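Local coordinates for protein pectate lyase (Cellvibrio cellulosa, PDB 1GXM) that probably cleaves polygalacturonate (pectate) by anti-beta-elimination, as the catalytic module of a larger family 10 polysaccharide lyase, at residues R36-L41 against T93-A98; V86-G91 against F154-F159; T251-Y256 against M276-Y281; G255-S260 against P267-A272. All blocks are in the same frame, centred on the assembly; numbering follows the deposited sequence.

Contact 1 of 4, residues R36-L41 against T93-A98; sequences RADVVL and TKYRDA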
loop_
_atom_site.group_PDB
_atom_site.type_symbol
_atom_site.label_atom_id
_atom_site.label_comp_id
_atom_site.label_asym_id
_atom_site.label_seq_id
_atom_site.Cartn_x
_atom_site.Cartn_y
_atom_site.Cartn_z
ATOM N N ARG A 36 -22.295 11.128 4.219
ATOM C CA ARG A 36 -22.091 9.704 4.503
ATOM C C ARG A 36 -21.299 9.466 5.764
ATOM O O ARG A 36 -21.066 8.332 6.108
ATOM C CB ARG A 36 -21.369 9.005 3.341
ATOM C CG ARG A 36 -22.066 9.109 1.966
ATOM C CD ARG A 36 -23.591 9.062 1.972
ATOM N NE ARG A 36 -24.131 7.702 1.922
ATOM C CZ ARG A 36 -25.323 7.321 2.399
ATOM N NH1 ARG A 36 -26.128 8.201 3.002
ATOM N NH2 ARG A 36 -25.710 6.044 2.292
ATOM N N ALA A 37 -20.892 10.509 6.467
ATOM C CA ALA A 37 -20.040 10.347 7.634
ATOM C C ALA A 37 -20.647 9.436 8.682
ATOM O O ALA A 37 -19.944 8.643 9.292
ATOM C CB ALA A 37 -19.696 11.712 8.257
ATOM N N ASP A 38 -21.942 9.593 8.955
ATOM C CA ASP A 38 -22.579 8.771 9.986
ATOM C C ASP A 38 -22.674 7.324 9.537
ATOM O O ASP A 38 -22.522 6.413 10.345
ATOM C CB ASP A 38 -23.981 9.293 10.316
ATOM C CG ASP A 38 -23.958 10.489 11.219
ATOM O OD1 ASP A 38 -22.868 10.876 11.671
ATOM O OD2 ASP A 38 -25.010 11.080 11.546
ATOM N N VAL A 39 -22.943 7.115 8.259
ATOM C CA VAL A 39 -22.962 5.766 7.710
ATOM C C VAL A 39 -21.583 5.138 7.882
ATOM O O VAL A 39 -21.456 4.065 8.459
ATOM C CB VAL A 39 -23.393 5.732 6.235
ATOM C CG1 VAL A 39 -23.255 4.329 5.634
ATOM C CG2 VAL A 39 -24.820 6.188 6.120
ATOM N N VAL A 40 -20.549 5.824 7.422
ATOM C CA VAL A 40 -19.191 5.302 7.580
ATOM C C VAL A 40 -18.887 5.000 9.027
ATOM O O VAL A 40 -18.396 3.938 9.368
ATOM C CB VAL A 40 -18.156 6.283 7.001
ATOM C CG1 VAL A 40 -16.746 5.823 7.293
ATOM C CG2 VAL A 40 -18.380 6.408 5.530
ATOM N N LEU A 41 -19.200 5.947 9.891
ATOM C CA LEU A 41 -18.932 5.808 11.305
ATOM C C LEU A 41 -19.581 4.529 11.857
ATOM O O LEU A 41 -19.013 3.810 12.677
ATOM C CB LEU A 41 -19.473 7.030 12.046
ATOM C CG LEU A 41 -19.379 7.013 13.559
ATOM C CD1 LEU A 41 -17.940 6.863 14.070
ATOM C CD2 LEU A 41 -19.991 8.296 14.081
ATOM N N THR A 93 -17.185 15.569 17.952
ATOM C CA THR A 93 -16.207 14.685 18.578
ATOM C C THR A 93 -16.495 13.195 18.439
ATOM O O THR A 93 -15.607 12.391 18.724
ATOM C CB THR A 93 -15.987 15.006 20.059
ATOM O OG1 THR A 93 -17.240 14.979 20.748
ATOM C CG2 THR A 93 -15.454 16.406 20.233
ATOM N N LYS A 94 -17.702 12.807 18.020
ATOM C CA LYS A 94 -17.942 11.381 17.758
ATOM C C LYS A 94 -16.995 10.895 16.648
ATOM O O LYS A 94 -16.562 9.745 16.629
ATOM C CB LYS A 94 -19.401 11.078 17.425
ATOM C CG LYS A 94 -19.873 11.532 16.071
ATOM C CD LYS A 94 -21.344 11.279 15.957
ATOM C CE LYS A 94 -21.855 11.680 14.593
ATOM N NZ LYS A 94 -23.347 11.429 14.461
ATOM N N TYR A 95 -16.639 11.794 15.751
ATOM C CA TYR A 95 -15.713 11.436 14.667
ATOM C C TYR A 95 -14.280 11.413 15.146
ATOM O O TYR A 95 -13.504 10.559 14.740
ATOM C CB TYR A 95 -15.854 12.369 13.466
ATOM C CG TYR A 95 -17.255 12.420 12.915
ATOM C CD1 TYR A 95 -17.888 11.286 12.436
ATOM C CD2 TYR A 95 -17.950 13.627 12.850
ATOM C CE1 TYR A 95 -19.176 11.348 11.918
ATOM C CE2 TYR A 95 -19.239 13.692 12.350
ATOM C CZ TYR A 95 -19.854 12.560 11.891
ATOM O OH TYR A 95 -21.134 12.644 11.392
ATOM N N ARG A 96 -13.911 12.363 15.993
ATOM C CA ARG A 96 -12.623 12.334 16.684
ATOM C C ARG A 96 -12.430 11.007 17.394
ATOM O O ARG A 96 -11.366 10.393 17.319
ATOM C CB ARG A 96 -12.540 13.482 17.710
ATOM C CG ARG A 96 -11.289 13.489 18.596
ATOM C CD ARG A 96 -11.284 14.600 19.643
ATOM N NE ARG A 96 -9.997 14.617 20.327
ATOM C CZ ARG A 96 -9.674 13.863 21.378
ATOM N NH1 ARG A 96 -10.555 13.050 21.947
ATOM N NH2 ARG A 96 -8.468 13.947 21.876
ATOM N N ASP A 97 -13.458 10.562 18.094
ATOM C CA ASP A 97 -13.380 9.322 18.855
ATOM C C ASP A 97 -13.104 8.158 17.912
ATOM O O ASP A 97 -12.343 7.263 18.226
ATOM C CB ASP A 97 -14.672 9.078 19.610
ATOM C CG ASP A 97 -14.894 10.073 20.718
ATOM O OD1 ASP A 97 -13.931 10.743 21.145
ATOM O OD2 ASP A 97 -16.023 10.243 21.208
ATOM N N ALA A 98 -13.758 8.168 16.773
ATOM C CA ALA A 98 -13.605 7.077 15.814
ATOM C C ALA A 98 -12.209 7.061 15.229
ATOM O O ALA A 98 -11.603 6.017 15.084
ATOM C CB ALA A 98 -14.597 7.222 14.718
HETATM O O HOH W 1 -25.215 13.252 12.789
#
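Asp38 reaches across to two residues at once: its OD1 accepts from Tyr95 OH at a very short 2.5 Å and from Lys94 NZ at 2.9 Å, the second bond being a salt bridge. The Asp38 side chain crosses both Lys94 and Tyr95 at about a right angle. Its carboxylate plane is turned 30° from the tyrosine ring, at whose edge OD1 lies, whereas the ammonium comes from above the carboxylate, 41° out of its plane. Water 1 ties the other oxygen to the same lysine, donating to Asp38 OD2 and accepting from Lys94 NZ. Lys94 CG sits between backbone N and carbonyl carbon (chi1 72°), and from there the chain runs extended to the acid. The helices that carry these groups, 37-42 and 93-109, belong to the helical part of the pectate lyase module; the axes of their short segments pass 11.1 Å apart at closest, so side chains must bridge the gap. Leu41 fills the apolar half. Its CD2 rests 3.8 Å from Lys94 CD and equally near Tyr95 CE1, and CD1 presses on Ala98 CB at 3.4 Å, tighter than usual for two carbons. Ala37 CB approaches Tyr95 CE1 obliquely at 3.7 Å, while Val86 of helix 77-90 also touches that tyrosine.

Contact 2 of 4, residues V86-G91 against F154-F159; sequences VYKSGG and FDTDVF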
loop_
_atom_site.group_PDB
_atom_site.type_symbol
_atom_site.label_atom_id
_atom_site.label_comp_id
_atom_site.label_asym_id
_atom_site.label_seq_id
_atom_site.Cartn_x
_atom_site.Cartn_y
_atom_site.Cartn_z
ATOM N N VAL A 86 -13.765 15.088 8.409
ATOM C CA VAL A 86 -15.088 15.469 8.890
ATOM C C VAL A 86 -14.997 16.100 10.263
ATOM O O VAL A 86 -15.667 17.104 10.518
ATOM C CB VAL A 86 -16.044 14.255 8.914
ATOM C CG1 VAL A 86 -17.345 14.608 9.622
ATOM C CG2 VAL A 86 -16.322 13.778 7.524
ATOM N N TYR A 87 -14.186 15.541 11.150
ATOM C CA TYR A 87 -13.969 16.130 12.456
ATOM C C TYR A 87 -13.367 17.529 12.343
ATOM O O TYR A 87 -13.796 18.470 13.030
ATOM C CB TYR A 87 -13.096 15.244 13.338
ATOM C CG TYR A 87 -12.842 15.893 14.669
ATOM C CD1 TYR A 87 -13.911 16.260 15.483
ATOM C CD2 TYR A 87 -11.560 16.170 15.102
ATOM C CE1 TYR A 87 -13.694 16.898 16.705
ATOM C CE2 TYR A 87 -11.333 16.784 16.327
ATOM C CZ TYR A 87 -12.411 17.157 17.121
ATOM O OH TYR A 87 -12.184 17.765 18.338
ATOM N N LYS A 88 -12.383 17.669 11.469
ATOM C CA LYS A 88 -11.714 18.940 11.249
ATOM C C LYS A 88 -12.712 19.967 10.739
ATOM O O LYS A 88 -12.691 21.120 11.185
ATOM C CB LYS A 88 -10.553 18.770 10.265
ATOM C CG LYS A 88 -9.761 20.043 9.948
ATOM C CD LYS A 88 -8.654 19.719 8.955
ATOM C CE LYS A 88 -7.917 20.960 8.444
ATOM N NZ LYS A 88 -7.144 21.633 9.504
ATOM N N SER A 89 -13.610 19.561 9.839
ATOM C CA SER A 89 -14.587 20.490 9.242
ATOM C C SER A 89 -15.709 20.893 10.191
ATOM O O SER A 89 -16.084 22.064 10.252
ATOM C CB SER A 89 -15.243 19.911 7.994
ATOM O OG SER A 89 -14.166 19.379 7.252
ATOM N N GLY A 90 -16.289 19.915 10.876
ATOM C CA GLY A 90 -17.526 20.110 11.614
ATOM C C GLY A 90 -17.430 20.090 13.128
ATOM O O GLY A 90 -18.373 20.493 13.814
ATOM N N GLY A 91 -16.322 19.601 13.661
ATOM C CA GLY A 91 -16.054 19.616 15.089
ATOM C C GLY A 91 -16.809 18.617 15.944
ATOM O O GLY A 91 -16.749 18.681 17.167
ATOM N N PHE A 154 -5.003 15.785 10.413
ATOM C CA PHE A 154 -4.716 15.439 11.805
ATOM C C PHE A 154 -4.076 16.603 12.550
ATOM O O PHE A 154 -3.460 16.420 13.607
ATOM C CB PHE A 154 -3.806 14.217 11.865
ATOM C CG PHE A 154 -4.343 13.048 11.091
ATOM C CD1 PHE A 154 -5.446 12.345 11.559
ATOM C CD2 PHE A 154 -3.772 12.666 9.897
ATOM C CE1 PHE A 154 -5.960 11.261 10.839
ATOM C CE2 PHE A 154 -4.284 11.577 9.178
ATOM C CZ PHE A 154 -5.376 10.891 9.640
ATOM N N ASP A 155 -4.256 17.799 12.006
ATOM C CA ASP A 155 -3.754 19.030 12.665
ATOM C C ASP A 155 -4.873 19.679 13.487
ATOM O O ASP A 155 -5.093 20.894 13.450
ATOM C CB ASP A 155 -3.146 20.012 11.657
ATOM C CG ASP A 155 -4.126 20.471 10.603
ATOM O OD1 ASP A 155 -5.194 19.842 10.413
ATOM O OD2 ASP A 155 -3.905 21.472 9.895
ATOM N N THR A 156 -5.571 18.833 14.230
ATOM C CA THR A 156 -6.632 19.230 15.138
ATOM C C THR A 156 -6.286 18.660 16.493
ATOM O O THR A 156 -5.212 18.113 16.707
ATOM C CB THR A 156 -7.992 18.684 14.672
ATOM O OG1 THR A 156 -7.978 17.251 14.708
ATOM C CG2 THR A 156 -8.257 19.006 13.210
ATOM N N ASP A 157 -7.221 18.732 17.420
ATOM C CA ASP A 157 -6.988 18.157 18.735
ATOM C C ASP A 157 -7.318 16.660 18.800
ATOM O O ASP A 157 -7.420 16.088 19.893
ATOM C CB ASP A 157 -7.762 18.941 19.803
ATOM C CG ASP A 157 -9.261 18.841 19.647
ATOM O OD1 ASP A 157 -9.759 17.971 18.904
ATOM O OD2 ASP A 157 -10.045 19.587 20.269
ATOM N N VAL A 158 -7.463 16.024 17.636
ATOM C CA VAL A 158 -7.714 14.588 17.561
ATOM C C VAL A 158 -6.662 13.803 18.330
ATOM O O VAL A 158 -6.983 12.851 19.011
ATOM C CB VAL A 158 -7.883 14.092 16.097
ATOM C CG1 VAL A 158 -6.642 14.311 15.243
ATOM C CG2 VAL A 158 -8.261 12.623 16.087
ATOM N N PHE A 159 -5.409 14.229 18.227
ATOM C CA PHE A 159 -4.313 13.553 18.878
ATOM C C PHE A 159 -3.522 14.487 19.744
ATOM O O PHE A 159 -3.407 15.674 19.446
ATOM C CB PHE A 159 -3.396 12.947 17.817
ATOM C CG PHE A 159 -4.064 11.887 16.986
ATOM C CD1 PHE A 159 -4.734 10.835 17.591
ATOM C CD2 PHE A 159 -4.020 11.947 15.617
ATOM C CE1 PHE A 159 -5.345 9.851 16.829
ATOM C CE2 PHE A 159 -4.641 10.951 14.839
ATOM C CZ PHE A 159 -5.302 9.924 15.447
HETATM O O HOH W 2 -4.879 22.483 7.814
#
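The hydroxyl of Tyr87 donates to Asp157 OD1, a very short bond of 2.5 Å from OH. The acceptor lies in the ring plane at its edge, and carboxylate and ring planes differ by only 23°. CG anti to the backbone N (chi1 178°) starts the ring toward the loop. Thr156 OG1 also sits at the ring edge, 3.8 Å from Tyr87 CE2, while Val158 CB is 4.3 Å from Tyr87 CD2. One residue on, Lys88 lays its CG against Thr156 CG2 at 3.7 Å and continues to Asp155. There NZ bonds OD1 at 2.8 Å on the syn side, 28° out of the carboxylate plane, with a weak second bond to OD2. Water 2 accepts from Lys88 NZ and donates to Asp155 OD2, so a water also spans the ion pair. Thr156 OG1 accepts from Val158 N at 3.2 Å, an ST turn; the loop containing it, between helices 136-148 and 161-181, is fastened to the C-terminal end of helix 77-90.

Contact 3 of 4, residues T251-Y256 against M276-Y281; sequences TYLEGY and MWYRFY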
loop_
_atom_site.group_PDB
_atom_site.type_symbol
_atom_site.label_atom_id
_atom_site.label_comp_id
_atom_site.label_asym_id
_atom_site.label_seq_id
_atom_site.Cartn_x
_atom_site.Cartn_y
_atom_site.Cartn_z
ATOM N N THR A 251 13.941 -4.654 -15.815
ATOM C CA THR A 251 12.656 -4.686 -15.124
ATOM C C THR A 251 11.530 -4.322 -16.059
ATOM O O THR A 251 10.632 -5.109 -16.258
ATOM C CB THR A 251 12.673 -3.744 -13.953
ATOM O OG1 THR A 251 13.667 -4.194 -13.026
ATOM C CG2 THR A 251 11.358 -3.768 -13.201
ATOM N N TYR A 252 11.552 -3.137 -16.658
ATOM C CA TYR A 252 10.469 -2.816 -17.552
ATOM C C TYR A 252 10.656 -3.530 -18.859
ATOM O O TYR A 252 11.754 -3.920 -19.228
ATOM C CB TYR A 252 10.315 -1.310 -17.776
ATOM C CG TYR A 252 11.507 -0.564 -18.290
ATOM C CD1 TYR A 252 11.949 -0.703 -19.604
ATOM C CD2 TYR A 252 12.176 0.322 -17.479
ATOM C CE1 TYR A 252 13.041 0.016 -20.078
ATOM C CE2 TYR A 252 13.243 1.038 -17.942
ATOM C CZ TYR A 252 13.700 0.871 -19.222
ATOM O OH TYR A 252 14.773 1.603 -19.662
ATOM N N LEU A 253 9.538 -3.696 -19.543
ATOM C CA LEU A 253 9.480 -4.296 -20.862
ATOM C C LEU A 253 9.226 -3.135 -21.806
ATOM O O LEU A 253 8.136 -2.570 -21.851
ATOM C CB LEU A 253 8.358 -5.324 -20.941
ATOM C CG LEU A 253 8.095 -5.895 -22.335
ATOM C CD1 LEU A 253 9.259 -6.708 -22.828
ATOM C CD2 LEU A 253 6.817 -6.723 -22.341
ATOM N N GLU A 254 10.253 -2.765 -22.552
ATOM C CA GLU A 254 10.177 -1.601 -23.396
ATOM C C GLU A 254 9.568 -1.957 -24.740
ATOM O O GLU A 254 9.847 -3.004 -25.285
ATOM C CB GLU A 254 11.554 -0.983 -23.562
ATOM C CG GLU A 254 11.468 0.383 -24.245
ATOM C CD GLU A 254 12.677 1.269 -24.018
ATOM O OE1 GLU A 254 13.766 0.729 -23.755
ATOM O OE2 GLU A 254 12.506 2.509 -24.120
ATOM N N GLY A 255 8.706 -1.076 -25.210
ATOM C CA GLY A 255 8.004 -1.255 -26.471
ATOM C C GLY A 255 6.674 -1.976 -26.359
ATOM O O GLY A 255 6.103 -2.374 -27.362
ATOM N N TYR A 256 6.176 -2.142 -25.131
ATOM C CA TYR A 256 4.941 -2.876 -24.868
ATOM C C TYR A 256 4.105 -2.134 -23.848
ATOM O O TYR A 256 4.605 -1.326 -23.082
ATOM C CB TYR A 256 5.247 -4.292 -24.347
ATOM C CG TYR A 256 5.906 -5.147 -25.400
ATOM C CD1 TYR A 256 7.270 -5.024 -25.630
ATOM C CD2 TYR A 256 5.183 -6.012 -26.199
ATOM C CE1 TYR A 256 7.922 -5.743 -26.592
ATOM C CE2 TYR A 256 5.860 -6.752 -27.206
ATOM C CZ TYR A 256 7.229 -6.588 -27.364
ATOM O OH TYR A 256 7.955 -7.284 -28.330
ATOM N N MET A 276 6.269 -1.239 -20.034
ATOM C CA MET A 276 5.336 -2.011 -19.228
ATOM C C MET A 276 6.102 -2.611 -18.068
ATOM O O MET A 276 7.252 -3.022 -18.193
ATOM C CB MET A 276 4.697 -3.133 -20.043
ATOM C CG MET A 276 3.529 -3.786 -19.359
ATOM S SD MET A 276 3.045 -5.323 -20.124
ATOM C CE MET A 276 4.224 -6.447 -19.327
ATOM N N TRP A 277 5.421 -2.709 -16.945
ATOM C CA TRP A 277 5.938 -3.443 -15.806
ATOM C C TRP A 277 5.061 -4.642 -15.564
ATOM O O TRP A 277 3.853 -4.602 -15.760
ATOM C CB TRP A 277 5.977 -2.556 -14.545
ATOM C CG TRP A 277 7.053 -1.535 -14.625
ATOM C CD1 TRP A 277 8.305 -1.627 -14.111
ATOM C CD2 TRP A 277 6.998 -0.282 -15.332
ATOM N NE1 TRP A 277 9.033 -0.510 -14.432
ATOM C CE2 TRP A 277 8.248 0.338 -15.168
ATOM C CE3 TRP A 277 6.006 0.399 -16.036
ATOM C CZ2 TRP A 277 8.543 1.573 -15.704
ATOM C CZ3 TRP A 277 6.299 1.637 -16.555
ATOM C CH2 TRP A 277 7.559 2.211 -16.387
ATOM N N TYR A 278 5.685 -5.731 -15.141
ATOM C CA TYR A 278 4.948 -6.889 -14.708
ATOM C C TYR A 278 4.457 -6.725 -13.281
ATOM O O TYR A 278 5.068 -6.041 -12.460
ATOM C CB TYR A 278 5.805 -8.139 -14.799
ATOM C CG TYR A 278 6.132 -8.528 -16.215
ATOM C CD1 TYR A 278 7.238 -8.010 -16.867
ATOM C CD2 TYR A 278 5.327 -9.409 -16.909
ATOM C CE1 TYR A 278 7.524 -8.374 -18.170
ATOM C CE2 TYR A 278 5.600 -9.765 -18.213
ATOM C CZ TYR A 278 6.701 -9.255 -18.829
ATOM O OH TYR A 278 6.960 -9.627 -20.127
ATOM N N ARG A 279 3.355 -7.383 -12.976
ATOM C CA ARG A 279 2.891 -7.434 -11.606
ATOM C C ARG A 279 3.802 -8.276 -10.714
ATOM O O ARG A 279 3.970 -7.954 -9.530
ATOM C CB ARG A 279 1.479 -7.968 -11.568
ATOM C CG ARG A 279 0.804 -7.856 -10.235
ATOM C CD ARG A 279 -0.650 -7.858 -10.388
ATOM N NE ARG A 279 -1.357 -7.643 -9.144
ATOM C CZ ARG A 279 -2.644 -7.434 -9.086
ATOM N NH1 ARG A 279 -3.350 -7.433 -10.190
ATOM N NH2 ARG A 279 -3.230 -7.242 -7.922
ATOM N N PHE A 280 4.361 -9.331 -11.287
ATOM C CA PHE A 280 5.205 -10.276 -10.566
ATOM C C PHE A 280 6.500 -10.484 -11.310
ATOM O O PHE A 280 6.486 -10.803 -12.492
ATOM C CB PHE A 280 4.510 -11.622 -10.444
ATOM C CG PHE A 280 3.148 -11.548 -9.825
ATOM C CD1 PHE A 280 2.995 -11.469 -8.451
ATOM C CD2 PHE A 280 2.021 -11.558 -10.618
ATOM C CE1 PHE A 280 1.747 -11.374 -7.904
ATOM C CE2 PHE A 280 0.776 -11.466 -10.072
ATOM C CZ PHE A 280 0.634 -11.398 -8.702
ATOM N N TYR A 281 7.606 -10.345 -10.598
ATOM C CA TYR A 281 8.920 -10.665 -11.119
ATOM C C TYR A 281 9.559 -11.741 -10.273
ATOM O O TYR A 281 9.462 -11.739 -9.052
ATOM C CB TYR A 281 9.848 -9.468 -11.048
ATOM C CG TYR A 281 9.493 -8.372 -11.988
ATOM C CD1 TYR A 281 8.557 -7.427 -11.647
ATOM C CD2 TYR A 281 10.084 -8.298 -13.235
ATOM C CE1 TYR A 281 8.243 -6.404 -12.503
ATOM C CE2 TYR A 281 9.765 -7.295 -14.108
ATOM C CZ TYR A 281 8.851 -6.335 -13.745
ATOM O OH TYR A 281 8.505 -5.308 -14.598
#
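Leu253 and Met276 form an antiparallel hydrogen-bonded pair: Leu253 N gives to Met276 O at 2.7 Å, nearly straight at 171°, and Met276 N returns a bond to Leu253 O at 2.9 Å. Their side chains lie side by side, pointing the same way, with Leu253 CD2 4.0 Å from Met276 CE. A type II beta turn, Leu253 to Tyr256, leads the chain out of the pair. Tyr252 CB stands over the face of the Trp277 five-membered ring, a CH-pi contact 3.9 Å from its centroid; Thr251 CG2 meets that indole at its edge. Tyr281 OH donates to Thr251 O at 2.7 Å from above the carbonyl plane, 57° out of it. Behind this shell, a bend at chi3 (83°) carries Met276 CE over the centre of the Tyr278 ring. Thr251 OG1 bonds Trp245 O and Trp277 NE1 bonds Phe246 O, tying both segments to the end of helix 233-246. Because Tyr281 OH also accepts from Tyr278 N at 2.9 Å, this hydroxyl donates and accepts at once, which would orient its proton.

Contact 4 of 4, residues G255-S260 against P267-A272; sequences GYTYDS and PIVPRA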
loop_
_atom_site.group_PDB
_atom_site.type_symbol
_atom_site.label_atom_id
_atom_site.label_comp_id
_atom_site.label_asym_id
_atom_site.label_seq_id
_atom_site.Cartn_x
_atom_site.Cartn_y
_atom_site.Cartn_z
ATOM N N GLY A 255 8.706 -1.076 -25.210
ATOM C CA GLY A 255 8.004 -1.255 -26.471
ATOM C C GLY A 255 6.674 -1.976 -26.359
ATOM O O GLY A 255 6.103 -2.374 -27.362
ATOM N N TYR A 256 6.176 -2.142 -25.131
ATOM C CA TYR A 256 4.941 -2.876 -24.868
ATOM C C TYR A 256 4.105 -2.134 -23.848
ATOM O O TYR A 256 4.605 -1.326 -23.082
ATOM C CB TYR A 256 5.247 -4.292 -24.347
ATOM C CG TYR A 256 5.906 -5.147 -25.400
ATOM C CD1 TYR A 256 7.270 -5.024 -25.630
ATOM C CD2 TYR A 256 5.183 -6.012 -26.199
ATOM C CE1 TYR A 256 7.922 -5.743 -26.592
ATOM C CE2 TYR A 256 5.860 -6.752 -27.206
ATOM C CZ TYR A 256 7.229 -6.588 -27.364
ATOM O OH TYR A 256 7.955 -7.284 -28.330
ATOM N N THR A 257 2.837 -2.470 -23.827
ATOM C CA THR A 257 1.926 -1.994 -22.820
ATOM C C THR A 257 0.964 -3.112 -22.471
ATOM O O THR A 257 0.776 -4.051 -23.238
ATOM C CB THR A 257 1.223 -0.740 -23.328
ATOM O OG1 THR A 257 0.728 0.020 -22.213
ATOM C CG2 THR A 257 0.037 -1.060 -24.227
ATOM N N TYR A 258 0.328 -2.967 -21.326
ATOM C CA TYR A 258 -0.676 -3.909 -20.875
ATOM C C TYR A 258 -2.047 -3.326 -21.169
ATOM O O TYR A 258 -2.407 -2.270 -20.677
ATOM C CB TYR A 258 -0.542 -4.176 -19.375
ATOM C CG TYR A 258 -1.289 -5.408 -18.930
ATOM C CD1 TYR A 258 -2.623 -5.348 -18.539
ATOM C CD2 TYR A 258 -0.664 -6.632 -18.901
ATOM C CE1 TYR A 258 -3.294 -6.473 -18.138
ATOM C CE2 TYR A 258 -1.327 -7.760 -18.487
ATOM C CZ TYR A 258 -2.643 -7.678 -18.129
ATOM O OH TYR A 258 -3.261 -8.826 -17.694
ATOM N N ASP A 259 -2.804 -4.021 -21.997
ATOM C CA ASP A 259 -4.114 -3.567 -22.401
ATOM C C ASP A 259 -5.117 -4.623 -21.980
ATOM O O ASP A 259 -5.264 -5.647 -22.638
ATOM C CB ASP A 259 -4.128 -3.307 -23.900
ATOM C CG ASP A 259 -5.399 -2.633 -24.350
ATOM O OD1 ASP A 259 -6.386 -2.700 -23.610
ATOM O OD2 ASP A 259 -5.453 -2.036 -25.432
ATOM N N SER A 260 -5.779 -4.399 -20.857
ATOM C CA SER A 260 -6.678 -5.403 -20.305
ATOM C C SER A 260 -7.842 -5.702 -21.256
ATOM O O SER A 260 -8.415 -6.781 -21.194
ATOM C CB SER A 260 -7.202 -4.995 -18.934
ATOM O OG SER A 260 -8.081 -3.906 -19.032
ATOM N N PRO A 267 -2.988 -9.603 -23.383
ATOM C CA PRO A 267 -3.026 -8.168 -23.091
ATOM C C PRO A 267 -1.684 -7.485 -23.200
ATOM O O PRO A 267 -1.627 -6.262 -23.067
ATOM C CB PRO A 267 -3.497 -8.135 -21.647
ATOM C CG PRO A 267 -2.928 -9.373 -21.051
ATOM C CD PRO A 267 -2.929 -10.402 -22.144
ATOM N N ILE A 268 -0.620 -8.235 -23.416
ATOM C CA ILE A 268 0.706 -7.637 -23.499
ATOM C C ILE A 268 0.971 -7.385 -24.957
ATOM O O ILE A 268 1.223 -8.309 -25.738
ATOM C CB ILE A 268 1.762 -8.551 -22.884
ATOM C CG1 ILE A 268 1.445 -8.761 -21.392
ATOM C CG2 ILE A 268 3.168 -7.934 -23.075
ATOM C CD1 ILE A 268 2.261 -9.848 -20.728
ATOM N N VAL A 269 0.857 -6.124 -25.325
ATOM C CA VAL A 269 0.851 -5.766 -26.738
ATOM C C VAL A 269 1.863 -4.689 -27.051
ATOM O O VAL A 269 2.195 -3.886 -26.204
ATOM C CB VAL A 269 -0.550 -5.315 -27.190
ATOM C CG1 VAL A 269 -1.539 -6.440 -26.986
ATOM C CG2 VAL A 269 -0.991 -4.056 -26.488
ATOM N N PRO A 270 2.389 -4.676 -28.260
ATOM C CA PRO A 270 3.308 -3.619 -28.652
ATOM C C PRO A 270 2.695 -2.234 -28.580
ATOM O O PRO A 270 1.521 -2.008 -28.897
ATOM C CB PRO A 270 3.637 -3.962 -30.098
ATOM C CG PRO A 270 3.360 -5.368 -30.239
ATOM C CD PRO A 270 2.212 -5.673 -29.334
ATOM N N ARG A 271 3.522 -1.318 -28.120
ATOM C CA ARG A 271 3.211 0.103 -28.118
ATOM C C ARG A 271 4.545 0.835 -28.162
ATOM O O ARG A 271 5.323 0.826 -27.203
ATOM C CB ARG A 271 2.423 0.500 -26.882
ATOM C CG ARG A 271 2.050 1.974 -26.860
ATOM C CD ARG A 271 1.145 2.375 -25.706
ATOM N NE ARG A 271 0.985 3.832 -25.639
ATOM C CZ ARG A 271 0.006 4.477 -24.999
ATOM N NH1 ARG A 271 -0.951 3.817 -24.381
ATOM N NH2 ARG A 271 -0.019 5.808 -25.010
ATOM N N ALA A 272 4.828 1.451 -29.302
ATOM C CA ALA A 272 6.102 2.100 -29.534
ATOM C C ALA A 272 6.390 3.122 -28.457
ATOM O O ALA A 272 5.559 3.967 -28.135
ATOM C CB ALA A 272 6.106 2.769 -30.913
HETATM O O HOH W 3 -1.231 1.759 -22.429
#
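Thr257 and Val269 exchange backbone bonds, Thr257 N to Val269 O at 2.8 Å and Val269 N to Thr257 O at 2.9 Å. Farther out, Asp259 N donates to Pro267 O at 2.7 Å, and Arg271 N reaches Gly255 O at 2.9 Å from above the carbonyl plane, 50° out of it. CA-H...O contacts fill in between these bonds, among them Tyr256 CA to Val269 O. This is a beta hairpin of strands 256-258 and 268-271, strongly twisted, since the two short axes make 136° rather than 180°. Among the apolar contacts, Pro267 lies alongside Tyr258: its CB stands over the ring face, offset toward the rim, 3.8 Å from the centroid in a CH-pi contact, and Pro267 CG comes to 3.4 Å from Tyr258 CZ. The hydroxyl of Tyr258 is bonded to Trp314 N. On the sheet face that carries Tyr258 and Ile268, Ile268 CG1 meets Tyr258 CD2 obliquely. The opposite sheet face carries Thr257 and Val269, whose CG2 atoms are 3.9 Å apart, with Arg271 CB also against the threonine methyl. In the polar group, water 3 joins Thr257 OG1, at 2.6 Å, to Arg271 NH1, the latter bond weak.

Contacts 1 and 2 lie on one side of the chain's centre and contacts 3 and 4 on the other, with centres of contacts 1 and 3 about 42 Å apart. The first pair adjoins through consecutive helices: Arg96 NE is 3.0 Å from Asp157 O, a probable hydrogen bond. Both rely on charged side chains, each combining a lysine salt bridge, a short tyrosine-carboxylate bond and a bridging water. The second pair shares Gly255 and Tyr256, with Met276 packing against Ile268; contact 4 depends chiefly on backbone pairing, while contact 3 adds a tyrosine hydroxyl and aromatic packing to a single bridged pair. Contacts 1 to 3 are partly buried, whereas contact 4 is a surface hairpin.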